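Local coordinates for protein intracellular exo-alpha-(1->5)-L-arabinofuranosidase (Bifidobacterium longum, PDB 2Y2W) that cleaves terminal alpha-L-arabinofuranosyl units from arabinans and arabinoxylan, contributing to the breakdown of plant cell-wall polysaccharides, at residues Lys293-Ala298 / Glu520-Arg525; Phe92-Leu97 / Ser156-Thr161; Ala285-Arg290 / Ser307-Lys312. All coordinates share one frame; numbering follows the deposited sequence.

Contact 1 (Lys293-Ala298 / Glu520-Arg525); sequences KTRAAA and EDDPYR
R295 and Y524 form the point where the two backbones come nearest, with their CA atoms 8.8 Å apart, so that the loop leading into helix 297-304 and the type I beta turn D522-R525 are bridged mainly by side chains. The motif is a cation-pi stack on the surface, joining the (beta/alpha)8 barrel, just beyond its sixth strand, to the loop after strand 512-518 in the C-terminal beta domain. R295 is extended from CG to NE and runs antiparallel to Y524 along one face of its ring, touching it at two places: the CG methylene makes a CH-pi contact 4.1 Å from the ring centroid, and CZ sits 4.2 Å from that centroid in the cation-pi position. The guanidinium and ring planes are 31° apart, and NH1 comes to 3.4 Å from Y524 CD1. D522 adds charge at the guanidinium edge. Its chi1 of -176° swings the carboxylate back over the turn; OD1 takes a weak bond from Y524 N and makes a long salt bridge to R295 NH1, 4.0 Å away. If Y524 were a serine, the aromatic face would be gone and the R295 guanidinium would probably swing more freely, left with the long salt bridge and a water-mediated link to D522. Further round the loop, R525 grips OE1 of E520 side-on through NE and NH2, a salt bridge that spans the turn and links its last residue to E520. Backbone hydrogen bonds pair P523 with A383 and R525 with A382, tying this loop to the start of helix 382-397. A water in the guanidinium plane accepts weakly from R295 NH2 and donates to D522 OD2 at 2.7 Å.

Contact 2 (Phe92-Leu97 / Ser156-Thr161); sequences FRQDVL and SQKAGT
Q94 turns its CG anti to the backbone N (chi1 -165°) and then bends at chi2, while K158 bends at chi2 and again at chi4 (79°); together these torsions bring the ammonium to the amide oxygen across the groove between two helices. The setting is the outer helical layer of the (beta/alpha)8 barrel, where the first turn of helix 94-103, after the first barrel strand, meets the last turn of helix 149-159, which leads into the third. The lysine chain lies nearly perpendicular to the glutamine. K158 NZ donates to Q94 OE1 at 3.0 Å, in the carbonyl plane and with a C=O...N angle of 159°, so the ammonium approaches close to the line of the C=O bond. The lysine has a stronger partner in D88, whose OD2 forms a salt bridge with NZ, and the glutamine oxygen therefore adds a neutral acceptor beside an ion pair. The other end of the amide is also engaged: NE2 donates to D98 OD1, one turn further along its own helix, and to a water at 3.1 Å that reaches back weakly to the backbone O of K158. With acceptor and donor ends both used, the amide is likely to be fixed against flipping. Beside this polar pair lies an apolar contact at L97 and A159, whose CA atoms are 6.4 Å apart, the nearest backbone approach. L97 also packs on W155 of helix 149-159, and F92 meets the same indole edge-to-face, extending the apolar contact. Where helix 149-159 ends, G160 takes a positive phi and the chain turns off toward strand 162-167. The leucine divides its branches between the two partners: CD2 rests 3.8 Å from A159 CB, and CD1 lies 4.0 Å from K158 NZ.

Contact 3 (Ala285-Arg290 / Ser307-Lys312); sequences AYYFDR and SEDMTK
A buried tyrosine-aspartate hydrogen bond links Y287, at the end of the sixth strand of the (beta/alpha)8 barrel, to D309 in the first turn of helix 307-327, the helix that leads on to strand 335-341 in a beta-alpha-beta crossover. Y287 points outward to the helical layer, while its neighbour Y286, by similarity an arabinofuranose-binding residue, bonds through OH to E340. The Y287 hydroxyl donates to D309 OD1 at 2.9 Å, meeting it on the anti side and 23° out of the carboxylate plane. The first torsion of D309 (-175°) points the carboxylate away from its own amide nitrogen and sets it at the edge of the ring; the two planes stand 76° apart, and OD1 is also 3.4 Å from Y287 CE1. M310 CB packs against the same hydroxyl oxygen at 3.6 Å. L391 of helix 382-397 and F303 of helix 297-304 also touch the tyrosine. The buried hydroxyl thus spends its proton on a hydrogen bond to the carboxylate, which would hold the phenol end against the helix and is consistent with an ionised aspartate.

From the N terminus, contact 2 comes first: 92-97 and 156-161 close a loop that takes in the second barrel strand and bring two helices of the outer layer together. It is complete before the other two begin and lies about 30 Å, centre to centre, from contact 3, on the opposite side of the chain's centre. Contacts 3 and 1 then cross, their segments alternating as 285-290, 293-298, 307-312 and 520-525. Contact 3 closes a short loop around helix 297-304 within the barrel, whereas contact 1 spans more than 200 residues to reach the C-terminal beta domain. They touch where Y524 packs near D289, so barrel and beta domain meet beside the sixth strand.

Contact 1 (Lys293-Ala298 / Glu520-Arg525)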
loop_
_atom_site.group_PDB
_atom_site.type_symbol
_atom_site.label_atom_id
_atom_site.label_comp_id
_atom_site.label_asym_id
_atom_site.label_seq_id
_atom_site.Cartn_x
_atom_site.Cartn_y
_atom_site.Cartn_z
ATOM N N LYS D 293 38.631 -15.643 -14.400
ATOM C CA LYS D 293 38.567 -16.997 -14.955
ATOM C C LYS D 293 39.650 -17.250 -16.011
ATOM O O LYS D 293 40.081 -18.388 -16.204
ATOM C CB LYS D 293 37.169 -17.287 -15.523
ATOM C CG LYS D 293 36.376 -16.053 -15.980
ATOM C CD LYS D 293 36.728 -15.601 -17.400
ATOM C CE LYS D 293 35.747 -16.145 -18.439
ATOM N NZ LYS D 293 35.875 -17.614 -18.667
ATOM N N THR D 294 40.083 -16.181 -16.675
ATOM C CA THR D 294 41.115 -16.242 -17.710
ATOM C C THR D 294 42.449 -15.706 -17.178
ATOM O O THR D 294 43.514 -16.018 -17.719
ATOM C CB THR D 294 40.682 -15.439 -18.971
ATOM O OG1 THR D 294 39.417 -15.922 -19.440
ATOM C CG2 THR D 294 41.707 -15.556 -20.101
ATOM N N ARG D 295 42.374 -14.920 -16.103
ATOM C CA ARG D 295 43.521 -14.192 -15.548
ATOM C C ARG D 295 43.999 -13.108 -16.516
ATOM O O ARG D 295 45.202 -12.878 -16.669
ATOM C CB ARG D 295 44.666 -15.141 -15.167
ATOM C CG ARG D 295 44.408 -15.971 -13.919
ATOM C CD ARG D 295 45.360 -17.153 -13.854
ATOM N NE ARG D 295 45.401 -17.755 -12.524
ATOM C CZ ARG D 295 46.380 -17.568 -11.642
ATOM N NH1 ARG D 295 47.418 -16.793 -11.939
ATOM N NH2 ARG D 295 46.323 -18.162 -10.459
ATOM N N ALA D 296 43.037 -12.446 -17.158
ATOM C CA ALA D 296 43.317 -11.379 -18.113
ATOM C C ALA D 296 43.915 -10.165 -17.411
ATOM O O ALA D 296 43.419 -9.737 -16.367
ATOM C CB ALA D 296 42.053 -10.992 -18.867
ATOM N N ALA D 297 44.980 -9.621 -17.995
ATOM C CA ALA D 297 45.707 -8.493 -17.413
ATOM C C ALA D 297 44.961 -7.163 -17.537
ATOM O O ALA D 297 45.190 -6.242 -16.748
ATOM C CB ALA D 297 47.097 -8.383 -18.034
ATOM N N ALA D 298 44.079 -7.070 -18.531
ATOM C CA ALA D 298 43.303 -5.856 -18.777
ATOM C C ALA D 298 42.220 -5.668 -17.720
ATOM O O ALA D 298 42.059 -4.573 -17.180
ATOM C CB ALA D 298 42.689 -5.889 -20.173
ATOM N N GLU D 520 52.132 -10.209 -2.679
ATOM C CA GLU D 520 52.601 -11.524 -3.093
ATOM C C GLU D 520 52.960 -11.481 -4.574
ATOM O O GLU D 520 52.277 -10.821 -5.365
ATOM C CB GLU D 520 51.543 -12.600 -2.826
ATOM C CG GLU D 520 51.132 -12.759 -1.358
ATOM C CD GLU D 520 52.272 -13.195 -0.448
ATOM O OE1 GLU D 520 52.989 -14.159 -0.793
ATOM O OE2 GLU D 520 52.441 -12.578 0.624
ATOM N N ASP D 521 54.037 -12.175 -4.943
ATOM C CA ASP D 521 54.486 -12.236 -6.337
ATOM C C ASP D 521 53.391 -12.784 -7.245
ATOM O O ASP D 521 53.207 -12.303 -8.365
ATOM C CB ASP D 521 55.767 -13.062 -6.467
ATOM C CG ASP D 521 57.005 -12.293 -6.040
ATOM O OD1 ASP D 521 57.085 -11.075 -6.318
ATOM O OD2 ASP D 521 57.904 -12.910 -5.430
ATOM N N ASP D 522 52.679 -13.794 -6.752
ATOM C CA ASP D 522 51.437 -14.243 -7.362
ATOM C C ASP D 522 50.294 -13.451 -6.718
ATOM O O ASP D 522 49.927 -13.717 -5.573
ATOM C CB ASP D 522 51.248 -15.750 -7.150
ATOM C CG ASP D 522 50.009 -16.298 -7.848
ATOM O OD1 ASP D 522 49.487 -15.642 -8.777
ATOM O OD2 ASP D 522 49.560 -17.400 -7.471
ATOM N N PRO D 523 49.733 -12.466 -7.449
ATOM C CA PRO D 523 48.653 -11.643 -6.897
ATOM C C PRO D 523 47.337 -12.413 -6.759
ATOM O O PRO D 523 46.364 -11.884 -6.214
ATOM C CB PRO D 523 48.512 -10.516 -7.923
ATOM C CG PRO D 523 48.966 -11.112 -9.199
ATOM C CD PRO D 523 50.051 -12.091 -8.839
ATOM N N TYR D 524 47.325 -13.649 -7.251
ATOM C CA TYR D 524 46.164 -14.527 -7.155
ATOM C C TYR D 524 46.312 -15.513 -5.995
ATOM O O TYR D 524 45.485 -16.418 -5.835
ATOM C CB TYR D 524 45.952 -15.280 -8.475
ATOM C CG TYR D 524 45.683 -14.382 -9.667
ATOM C CD1 TYR D 524 46.734 -13.822 -10.395
ATOM C CD2 TYR D 524 44.378 -14.093 -10.067
ATOM C CE1 TYR D 524 46.493 -12.995 -11.488
ATOM C CE2 TYR D 524 44.127 -13.267 -11.160
ATOM C CZ TYR D 524 45.189 -12.723 -11.865
ATOM O OH TYR D 524 44.950 -11.907 -12.945
ATOM N N ARG D 525 47.364 -15.333 -5.192
ATOM C CA ARG D 525 47.617 -16.194 -4.034
ATOM C C ARG D 525 46.611 -15.894 -2.927
ATOM O O ARG D 525 46.250 -14.736 -2.698
ATOM C CB ARG D 525 49.055 -16.043 -3.529
ATOM C CG ARG D 525 49.596 -17.291 -2.839
ATOM C CD ARG D 525 51.097 -17.452 -3.055
ATOM N NE ARG D 525 51.893 -16.951 -1.935
ATOM C CZ ARG D 525 52.282 -17.687 -0.894
ATOM N NH1 ARG D 525 51.943 -18.969 -0.810
ATOM N NH2 ARG D 525 53.009 -17.140 0.072
HETATM O O HOH W 1 47.212 -18.670 -7.879
#

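Contact 2 (Phe92-Leu97 / Ser156-Thr161)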
loop_
_atom_site.group_PDB
_atom_site.type_symbol
_atom_site.label_atom_id
_atom_site.label_comp_id
_atom_site.label_asym_id
_atom_site.label_seq_id
_atom_site.Cartn_x
_atom_site.Cartn_y
_atom_site.Cartn_z
ATOM N N PHE D 92 26.813 -17.876 20.768
ATOM C CA PHE D 92 27.668 -17.099 19.874
ATOM C C PHE D 92 29.096 -17.625 19.911
ATOM O O PHE D 92 29.634 -17.905 20.986
ATOM C CB PHE D 92 27.659 -15.606 20.230
ATOM C CG PHE D 92 26.283 -15.008 20.360
ATOM C CD1 PHE D 92 25.314 -15.214 19.381
ATOM C CD2 PHE D 92 25.966 -14.211 21.457
ATOM C CE1 PHE D 92 24.049 -14.657 19.505
ATOM C CE2 PHE D 92 24.699 -13.644 21.587
ATOM C CZ PHE D 92 23.739 -13.869 20.608
ATOM N N ARG D 93 29.704 -17.754 18.734
ATOM C CA ARG D 93 31.084 -18.217 18.620
ATOM C C ARG D 93 32.047 -17.160 19.138
ATOM O O ARG D 93 32.054 -16.028 18.651
ATOM C CB ARG D 93 31.421 -18.563 17.170
ATOM C CG ARG D 93 30.979 -19.949 16.742
ATOM C CD ARG D 93 31.283 -20.213 15.269
ATOM N NE ARG D 93 32.711 -20.394 15.012
ATOM C CZ ARG D 93 33.216 -21.018 13.950
ATOM N NH1 ARG D 93 32.415 -21.545 13.029
ATOM N NH2 ARG D 93 34.530 -21.125 13.812
ATOM N N GLN D 94 32.856 -17.532 20.127
ATOM C CA GLN D 94 33.816 -16.600 20.720
ATOM C C GLN D 94 35.002 -16.338 19.802
ATOM O O GLN D 94 35.517 -15.222 19.766
ATOM C CB GLN D 94 34.292 -17.084 22.097
ATOM C CG GLN D 94 35.002 -16.014 22.942
ATOM C CD GLN D 94 34.148 -14.771 23.189
ATOM O OE1 GLN D 94 33.066 -14.844 23.772
ATOM N NE2 GLN D 94 34.645 -13.622 22.748
ATOM N N ASP D 95 35.428 -17.358 19.059
ATOM C CA ASP D 95 36.548 -17.203 18.129
ATOM C C ASP D 95 36.239 -16.174 17.041
ATOM O O ASP D 95 37.123 -15.428 16.610
ATOM C CB ASP D 95 36.986 -18.551 17.528
ATOM C CG ASP D 95 35.862 -19.282 16.791
ATOM O OD1 ASP D 95 34.704 -18.806 16.790
ATOM O OD2 ASP D 95 36.149 -20.351 16.208
ATOM N N VAL D 96 34.975 -16.133 16.621
ATOM C CA VAL D 96 34.501 -15.158 15.647
ATOM C C VAL D 96 34.448 -13.771 16.285
ATOM O O VAL D 96 34.927 -12.796 15.696
ATOM C CB VAL D 96 33.128 -15.573 15.049
ATOM C CG1 VAL D 96 32.485 -14.428 14.277
ATOM C CG2 VAL D 96 33.297 -16.788 14.152
ATOM N N LEU D 97 33.887 -13.697 17.492
ATOM C CA LEU D 97 33.853 -12.456 18.273
ATOM C C LEU D 97 35.246 -11.866 18.510
ATOM O O LEU D 97 35.430 -10.650 18.408
ATOM C CB LEU D 97 33.149 -12.675 19.614
ATOM C CG LEU D 97 31.631 -12.509 19.695
ATOM C CD1 LEU D 97 31.099 -13.128 20.980
ATOM C CD2 LEU D 97 31.234 -11.041 19.600
ATOM N N SER D 156 25.652 -7.850 19.906
ATOM C CA SER D 156 26.218 -6.508 19.802
ATOM C C SER D 156 26.689 -5.956 21.144
ATOM O O SER D 156 27.629 -5.162 21.192
ATOM C CB SER D 156 25.210 -5.559 19.162
ATOM O OG SER D 156 24.814 -6.036 17.887
ATOM N N GLN D 157 26.031 -6.370 22.225
ATOM C CA GLN D 157 26.486 -6.051 23.579
ATOM C C GLN D 157 27.830 -6.724 23.865
ATOM O O GLN D 157 28.738 -6.096 24.411
ATOM C CB GLN D 157 25.451 -6.475 24.628
ATOM C CG GLN D 157 24.166 -5.646 24.648
ATOM C CD GLN D 157 24.371 -4.211 25.115
ATOM O OE1 GLN D 157 23.839 -3.271 24.518
ATOM N NE2 GLN D 157 25.141 -4.036 26.185
ATOM N N LYS D 158 27.943 -7.997 23.483
ATOM C CA LYS D 158 29.175 -8.772 23.628
ATOM C C LYS D 158 30.316 -8.228 22.768
ATOM O O LYS D 158 31.470 -8.212 23.199
ATOM C CB LYS D 158 28.926 -10.243 23.275
ATOM C CG LYS D 158 28.802 -11.194 24.467
ATOM C CD LYS D 158 30.174 -11.485 25.086
ATOM C CE LYS D 158 30.206 -12.828 25.802
ATOM N NZ LYS D 158 30.366 -13.975 24.859
ATOM N N ALA D 159 29.985 -7.785 21.558
ATOM C CA ALA D 159 30.978 -7.259 20.620
ATOM C C ALA D 159 31.426 -5.839 20.970
ATOM O O ALA D 159 32.562 -5.452 20.687
ATOM C CB ALA D 159 30.437 -7.310 19.191
ATOM N N GLY D 160 30.528 -5.073 21.586
ATOM C CA GLY D 160 30.769 -3.659 21.864
ATOM C C GLY D 160 30.465 -2.803 20.649
ATOM O O GLY D 160 30.908 -1.654 20.556
ATOM N N THR D 161 29.702 -3.366 19.716
ATOM C CA THR D 161 29.364 -2.690 18.469
ATOM C C THR D 161 27.984 -2.054 18.534
ATOM O O THR D 161 27.084 -2.573 19.191
ATOM C CB THR D 161 29.405 -3.657 17.259
ATOM O OG1 THR D 161 28.663 -4.845 17.566
ATOM C CG2 THR D 161 30.836 -4.038 16.909
HETATM O O HOH W 2 33.693 -10.829 23.685
#

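Contact 3 (Ala285-Arg290 / Ser307-Lys312)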
loop_
_atom_site.group_PDB
_atom_site.type_symbol
_atom_site.label_atom_id
_atom_site.label_comp_id
_atom_site.label_asym_id
_atom_site.label_seq_id
_atom_site.Cartn_x
_atom_site.Cartn_y
_atom_site.Cartn_z
ATOM N N ALA D 285 28.538 -0.209 -3.378
ATOM C CA ALA D 285 29.612 -0.350 -4.359
ATOM C C ALA D 285 30.372 -1.669 -4.227
ATOM O O ALA D 285 31.179 -1.842 -3.311
ATOM C CB ALA D 285 30.572 0.835 -4.269
ATOM N N TYR D 286 30.103 -2.589 -5.150
ATOM C CA TYR D 286 30.811 -3.868 -5.212
ATOM C C TYR D 286 31.737 -3.917 -6.428
ATOM O O TYR D 286 31.408 -3.378 -7.491
ATOM C CB TYR D 286 29.823 -5.037 -5.270
ATOM C CG TYR D 286 29.043 -5.292 -3.997
ATOM C CD1 TYR D 286 29.635 -5.932 -2.907
ATOM C CD2 TYR D 286 27.704 -4.918 -3.893
ATOM C CE1 TYR D 286 28.917 -6.179 -1.741
ATOM C CE2 TYR D 286 26.975 -5.162 -2.731
ATOM C CZ TYR D 286 27.589 -5.793 -1.661
ATOM O OH TYR D 286 26.872 -6.036 -0.513
ATOM N N TYR D 287 32.890 -4.566 -6.267
ATOM C CA TYR D 287 33.883 -4.668 -7.338
ATOM C C TYR D 287 34.524 -6.051 -7.393
ATOM O O TYR D 287 34.698 -6.697 -6.362
ATOM C CB TYR D 287 34.973 -3.609 -7.166
ATOM C CG TYR D 287 34.450 -2.205 -6.977
ATOM C CD1 TYR D 287 34.049 -1.437 -8.069
ATOM C CD2 TYR D 287 34.358 -1.645 -5.705
ATOM C CE1 TYR D 287 33.568 -0.145 -7.897
ATOM C CE2 TYR D 287 33.877 -0.354 -5.521
ATOM C CZ TYR D 287 33.485 0.390 -6.623
ATOM O OH TYR D 287 33.013 1.668 -6.445
ATOM N N PHE D 288 34.869 -6.496 -8.602
ATOM C CA PHE D 288 35.561 -7.775 -8.805
ATOM C C PHE D 288 36.349 -7.811 -10.114
ATOM O O PHE D 288 36.178 -6.947 -10.973
ATOM C CB PHE D 288 34.588 -8.963 -8.706
ATOM C CG PHE D 288 33.616 -9.076 -9.856
ATOM C CD1 PHE D 288 32.516 -8.228 -9.951
ATOM C CD2 PHE D 288 33.788 -10.056 -10.830
ATOM C CE1 PHE D 288 31.615 -8.341 -11.006
ATOM C CE2 PHE D 288 32.893 -10.179 -11.887
ATOM C CZ PHE D 288 31.802 -9.319 -11.976
ATOM N N ASP D 289 37.222 -8.809 -10.243
ATOM C CA ASP D 289 37.993 -9.022 -11.466
ATOM C C ASP D 289 37.142 -9.780 -12.480
ATOM O O ASP D 289 36.886 -10.977 -12.318
ATOM C CB ASP D 289 39.287 -9.788 -11.158
ATOM C CG ASP D 289 40.207 -9.914 -12.367
ATOM O OD1 ASP D 289 40.126 -9.073 -13.288
ATOM O OD2 ASP D 289 41.026 -10.858 -12.387
ATOM N N ARG D 290 36.702 -9.072 -13.519
ATOM C CA ARG D 290 35.765 -9.617 -14.508
ATOM C C ARG D 290 36.370 -10.713 -15.385
ATOM O O ARG D 290 35.642 -11.519 -15.969
ATOM C CB ARG D 290 35.175 -8.502 -15.378
ATOM C CG ARG D 290 34.261 -7.546 -14.621
ATOM C CD ARG D 290 33.504 -6.623 -15.563
ATOM N NE ARG D 290 33.008 -5.431 -14.874
ATOM C CZ ARG D 290 31.824 -5.338 -14.271
ATOM N NH1 ARG D 290 30.987 -6.368 -14.261
ATOM N NH2 ARG D 290 31.479 -4.207 -13.673
ATOM N N SER D 307 38.788 2.183 -7.116
ATOM C CA SER D 307 38.585 3.367 -6.276
ATOM C C SER D 307 38.092 4.576 -7.074
ATOM O O SER D 307 37.388 5.435 -6.536
ATOM C CB SER D 307 39.869 3.713 -5.517
ATOM O OG SER D 307 41.012 3.564 -6.340
ATOM N N GLU D 308 38.458 4.623 -8.354
ATOM C CA GLU D 308 38.048 5.696 -9.265
ATOM C C GLU D 308 36.538 5.718 -9.500
ATOM O O GLU D 308 35.945 6.786 -9.670
ATOM C CB GLU D 308 38.784 5.571 -10.602
ATOM C CG GLU D 308 40.304 5.671 -10.497
ATOM C CD GLU D 308 40.781 7.047 -10.065
ATOM O OE1 GLU D 308 40.373 8.050 -10.693
ATOM O OE2 GLU D 308 41.570 7.123 -9.099
ATOM N N ASP D 309 35.929 4.534 -9.519
ATOM C CA ASP D 309 34.478 4.396 -9.588
ATOM C C ASP D 309 33.844 4.979 -8.322
ATOM O O ASP D 309 32.883 5.744 -8.401
ATOM C CB ASP D 309 34.091 2.924 -9.776
ATOM C CG ASP D 309 32.594 2.724 -9.970
ATOM O OD1 ASP D 309 31.863 2.635 -8.960
ATOM O OD2 ASP D 309 32.148 2.656 -11.136
ATOM N N MET D 310 34.408 4.627 -7.165
ATOM C CA MET D 310 33.934 5.115 -5.868
ATOM C C MET D 310 34.070 6.637 -5.728
ATOM O O MET D 310 33.198 7.286 -5.151
ATOM C CB MET D 310 34.662 4.394 -4.725
ATOM C CG MET D 310 34.149 4.742 -3.332
ATOM S SD MET D 310 35.081 3.971 -1.995
ATOM C CE MET D 310 34.207 2.419 -1.814
ATOM N N THR D 311 35.157 7.197 -6.256
ATOM C CA THR D 311 35.377 8.647 -6.240
ATOM C C THR D 311 34.265 9.384 -6.999
ATOM O O THR D 311 33.671 10.328 -6.473
ATOM C CB THR D 311 36.779 9.021 -6.799
ATOM O OG1 THR D 311 37.792 8.356 -6.034
ATOM C CG2 THR D 311 37.019 10.525 -6.733
ATOM N N LYS D 312 33.986 8.938 -8.222
ATOM C CA LYS D 312 32.864 9.455 -9.006
ATOM C C LYS D 312 31.525 9.216 -8.309
ATOM O O LYS D 312 30.674 10.108 -8.273
ATOM C CB LYS D 312 32.848 8.841 -10.409
ATOM C CG LYS D 312 33.431 9.746 -11.477
ATOM C CD LYS D 312 33.422 9.078 -12.847
ATOM C CE LYS D 312 33.423 10.108 -13.982
ATOM N NZ LYS D 312 34.581 11.056 -13.924
#